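Local coordinates for O-ureido-L-serine synthase (Streptomyces lavendulae, PDB 3X44), which catalyses the pyridoxal-phosphate-dependent addition of hydroxyurea to O-acetyl-L-serine, yielding O-ureido-L-serine and acetate on the way to the antibiotic D-cycloserine, at the interface of chains A and B. Coordinates in Å, arbitrary orientation; residue numbers count along the deposited sequence, not the author numbering. Chains: chain A/B, O-ureido-L-serine synthase.

Contacts 1 and 2 belong to one two-fold symmetric interface between identical subunits of the homotetramer, and the centres of their C-alpha atoms lie about 21 Å apart. Contact 2 sits close to the two-fold axis, where residue 295 of each chain meets its own copy, whereas contact 1 lies away from it, where the segment leading into the C-terminal helix 312-319 reaches across to the partner. Helix 99-107 serves both, through B:Arg106 in contact 1 and, from the other chain, A:Glu100 and A:Leu104 in contact 2. Since each contact has a twin with the chains exchanged, this helix is held by the partner in both subunits.

Contact 1: the interface of chains A and B. Residues chain A 307-311; chain B 106, 111-112.
A polar homodimeric interface joins A:Asp307, A:Gly309 and A:Asp311 to B:Arg106 and B:Leu112, fastening the C-terminal arm of one subunit to its partner within the tetramer of this cysteine synthase-family, type II PLP enzyme. The arm, residues 307-311, runs as a loop into helix 312-319 and lies against helix 99-107 and strand 111-115 of chain B. B:Arg106 carries much of the contact, its chain bent at chi2 (-78°) to bring the guanidinium against the carbonyls and carboxylate of the loop. NE of B:Arg106 donates to the backbone carbonyl O of A:Asp307 at 2.8 Å, the oxygen tilted out of the guanidinium plane. NH2 also donates weakly to O of A:Gly309. The far end meets A:Asp311 tip to tip, NH2 and NH1 going one to each carboxylate oxygen. NH2 of B:Arg106 and OD1 of A:Asp311 form a 2.9 Å salt bridge, with OD1 in the guanidinium plane but NH2 standing above the carboxylate plane, the two planes being 66° apart. NH1 of B:Arg106 donates to OD2 of A:Asp311 at 3.0 Å, on the syn lone pair of that oxygen, which is tilted out of the guanidinium plane. Arginine suits this place because its several N-H groups can serve a carbonyl and a carboxylate together. OD2 of A:Asp311 also accepts the backbone N of B:Leu112 at 2.8 Å, a nearly straight bond from above the carboxylate plane, while the backbone N of A:Asp311 donates to O of B:Leu112. The short aspartate side chain, with CG beside the backbone N (chi1 -78°), lets main chain and carboxylate address the same strand residue. Within chain B, CB of B:Leu112 lies 3.8 Å above one face of the B:Arg106 guanidinium plane, towards the rim, and may limit its tilt. A:Asp307 works at longer range: OD1 stands 3.9 Å from NH2 of B:Arg106, and OD2 accepts the backbone N of A:Gly309.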
# COMPACT_ATOMS: atom_id res chain seq x y z
N ASP A 307 -12.47 -2.13 36.86
CA ASP A 307 -12.76 -3.39 37.54
C ASP A 307 -12.15 -4.58 36.81
O ASP A 307 -12.49 -4.87 35.66
CB ASP A 307 -14.28 -3.55 37.63
CG ASP A 307 -14.69 -4.78 38.42
OD1 ASP A 307 -15.90 -4.95 38.65
OD2 ASP A 307 -13.81 -5.57 38.81
N GLU A 308 -11.25 -5.29 37.48
CA GLU A 308 -10.61 -6.46 36.89
C GLU A 308 -11.37 -7.74 37.23
O GLU A 308 -11.02 -8.82 36.76
CB GLU A 308 -9.17 -6.58 37.39
CG GLU A 308 -8.24 -5.52 36.84
CD GLU A 308 -6.94 -5.43 37.61
OE1 GLU A 308 -6.44 -6.49 38.06
OE2 GLU A 308 -6.41 -4.31 37.77
N GLY A 309 -12.43 -7.61 38.03
CA GLY A 309 -13.22 -8.76 38.43
C GLY A 309 -14.40 -9.08 37.53
O GLY A 309 -14.66 -8.37 36.56
N SER A 310 -15.12 -10.14 37.86
CA SER A 310 -16.28 -10.56 37.08
C SER A 310 -17.47 -9.63 37.29
O SER A 310 -17.65 -9.08 38.37
CB SER A 310 -16.67 -11.99 37.47
OG SER A 310 -17.20 -12.68 36.36
N ASP A 311 -18.29 -9.47 36.25
CA ASP A 311 -19.46 -8.60 36.33
C ASP A 311 -20.67 -9.30 36.95
O ASP A 311 -21.79 -9.20 36.43
CB ASP A 311 -19.83 -8.10 34.93
CG ASP A 311 -18.93 -6.97 34.46
OD1 ASP A 311 -18.50 -6.17 35.31
OD2 ASP A 311 -18.67 -6.89 33.24
N ARG B 106 -12.04 -4.28 28.82
CA ARG B 106 -12.70 -3.20 29.54
C ARG B 106 -12.51 -1.86 28.83
O ARG B 106 -13.45 -1.07 28.74
CB ARG B 106 -12.14 -3.10 30.96
CG ARG B 106 -12.51 -4.26 31.86
CD ARG B 106 -13.94 -4.11 32.35
NE ARG B 106 -14.20 -4.98 33.49
CZ ARG B 106 -15.42 -5.31 33.90
NH1 ARG B 106 -16.49 -4.85 33.26
NH2 ARG B 106 -15.57 -6.10 34.95
N LYS B 111 -17.77 -6.14 28.58
CA LYS B 111 -18.13 -6.62 29.90
C LYS B 111 -17.29 -7.87 30.11
O LYS B 111 -16.84 -8.47 29.14
CB LYS B 111 -19.62 -6.96 29.96
CG LYS B 111 -20.54 -5.74 29.98
CD LYS B 111 -20.47 -5.00 31.31
CE LYS B 111 -20.96 -3.57 31.18
NZ LYS B 111 -21.03 -2.87 32.50
N LEU B 112 -17.11 -8.26 31.36
CA LEU B 112 -16.28 -9.41 31.70
C LEU B 112 -16.94 -10.44 32.61
O LEU B 112 -17.43 -10.11 33.69
CB LEU B 112 -15.00 -8.90 32.36
CG LEU B 112 -13.81 -9.84 32.59
CD1 LEU B 112 -13.42 -10.53 31.30
CD2 LEU B 112 -12.66 -9.02 33.14

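Contact 2: the interface of chains A and B. Residues chain A 100, 104, 293, 295-296; chain B 261, 295, 298.
A:Arg296 grips B:Glu295 across this homodimeric interface of the tetramer, near the two-fold axis. The ionic contact is side-on: NE of A:Arg296 donates to OE1 and NH2 to OE2 of B:Glu295, each at 2.9 Å and nearly straight. Both oxygens lie almost in the guanidinium plane and are met on their syn sides, somewhat out of the carboxylate plane, as the two planes differ by 29°. Glutamate suits the place because its chain, extended beyond CG, spans the boundary to present both oxygens. A:Arg296 starts with CG between its backbone N and carbonyl carbon (chi1 48°) and bends at chi3, which turns NE and NH2 towards the acid. CG2 of A:Thr293 packs over one guanidinium face, near the rim, while its OG1 accepts the backbone N of A:Glu295.

Apolar contacts flank the pair. A:Leu104 spreads its branches: CD1 lies 3.6 Å from CD of B:Glu295, and CD2 comes down obliquely on CE2 of B:Phe261 from above the ring plane, at the rim. One turn earlier in helix 99-107, CG of A:Glu100 touches CD1 of B:Leu298 at 3.5 Å, using the acid's aliphatic stem.

At the axis the two glutamates slide past each other in opposite directions, OE2 of A:Glu295 and OE2 of B:Glu295 being 5.2 Å apart; the arginine pairing may ease their like charges. One water lies 2.8 Å from O of A:Glu295 and 2.8 Å from O of B:Glu295, linking the backbones.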
# COMPACT_ATOMS: atom_id res chain seq x y z
N GLU A 100 5.24 -0.28 32.22
CA GLU A 100 5.16 -0.92 30.91
C GLU A 100 6.35 -0.46 30.07
O GLU A 100 6.92 -1.24 29.30
CB GLU A 100 3.85 -0.54 30.20
CG GLU A 100 2.61 -1.28 30.73
CD GLU A 100 1.84 -0.46 31.75
OE1 GLU A 100 2.45 0.44 32.37
OE2 GLU A 100 0.62 -0.70 31.94
N LEU A 104 9.09 -2.86 28.47
CA LEU A 104 9.24 -2.90 27.02
C LEU A 104 10.70 -2.67 26.64
O LEU A 104 11.24 -3.37 25.77
CB LEU A 104 8.34 -1.84 26.37
CG LEU A 104 6.90 -2.31 26.13
CD1 LEU A 104 6.17 -1.33 25.21
CD2 LEU A 104 6.91 -3.69 25.50
N THR A 293 0.03 3.59 21.50
CA THR A 293 -1.02 2.67 21.89
C THR A 293 -1.34 2.88 23.36
O THR A 293 -0.48 3.30 24.13
CB THR A 293 -0.56 1.20 21.71
OG1 THR A 293 -1.50 0.32 22.33
CG2 THR A 293 0.81 1.00 22.33
N GLU A 295 -1.97 0.52 25.34
CA GLU A 295 -1.51 -0.67 26.06
C GLU A 295 -0.32 -0.49 27.02
O GLU A 295 -0.05 -1.38 27.82
CB GLU A 295 -1.22 -1.81 25.08
CG GLU A 295 -1.71 -3.18 25.58
CD GLU A 295 -1.79 -4.24 24.48
OE1 GLU A 295 -1.63 -5.43 24.79
OE2 GLU A 295 -2.02 -3.87 23.30
N ARG A 296 0.40 0.62 26.94
CA ARG A 296 1.50 0.81 27.88
C ARG A 296 1.07 1.76 29.00
O ARG A 296 1.90 2.37 29.67
CB ARG A 296 2.77 1.33 27.17
CG ARG A 296 2.61 2.51 26.21
CD ARG A 296 3.75 2.54 25.19
NE ARG A 296 3.83 1.30 24.42
CZ ARG A 296 4.47 1.16 23.26
NH1 ARG A 296 5.11 2.19 22.72
NH2 ARG A 296 4.47 -0.01 22.63
N PHE B 261 8.60 -7.91 19.01
CA PHE B 261 7.99 -8.24 20.29
C PHE B 261 6.61 -8.87 20.09
O PHE B 261 5.65 -8.19 19.77
CB PHE B 261 7.86 -6.96 21.12
CG PHE B 261 7.47 -7.20 22.55
CD1 PHE B 261 8.08 -8.21 23.29
CD2 PHE B 261 6.49 -6.42 23.15
CE1 PHE B 261 7.73 -8.44 24.61
CE2 PHE B 261 6.13 -6.63 24.48
CZ PHE B 261 6.75 -7.64 25.21
N GLU B 295 2.99 -7.13 24.21
CA GLU B 295 2.56 -6.18 25.24
C GLU B 295 1.41 -6.60 26.17
O GLU B 295 1.17 -5.96 27.19
CB GLU B 295 2.24 -4.82 24.61
CG GLU B 295 2.76 -3.62 25.43
CD GLU B 295 2.80 -2.32 24.64
OE1 GLU B 295 2.66 -1.25 25.26
OE2 GLU B 295 2.98 -2.36 23.40
N LEU B 298 3.00 -8.75 29.73
CA LEU B 298 3.89 -8.17 30.72
C LEU B 298 3.77 -8.86 32.07
O LEU B 298 4.76 -8.99 32.80
CB LEU B 298 3.59 -6.68 30.90
CG LEU B 298 4.02 -5.69 29.82
CD1 LEU B 298 4.27 -4.34 30.48
CD2 LEU B 298 5.25 -6.17 29.10
O HOH W 1 0.57 -3.89 28.93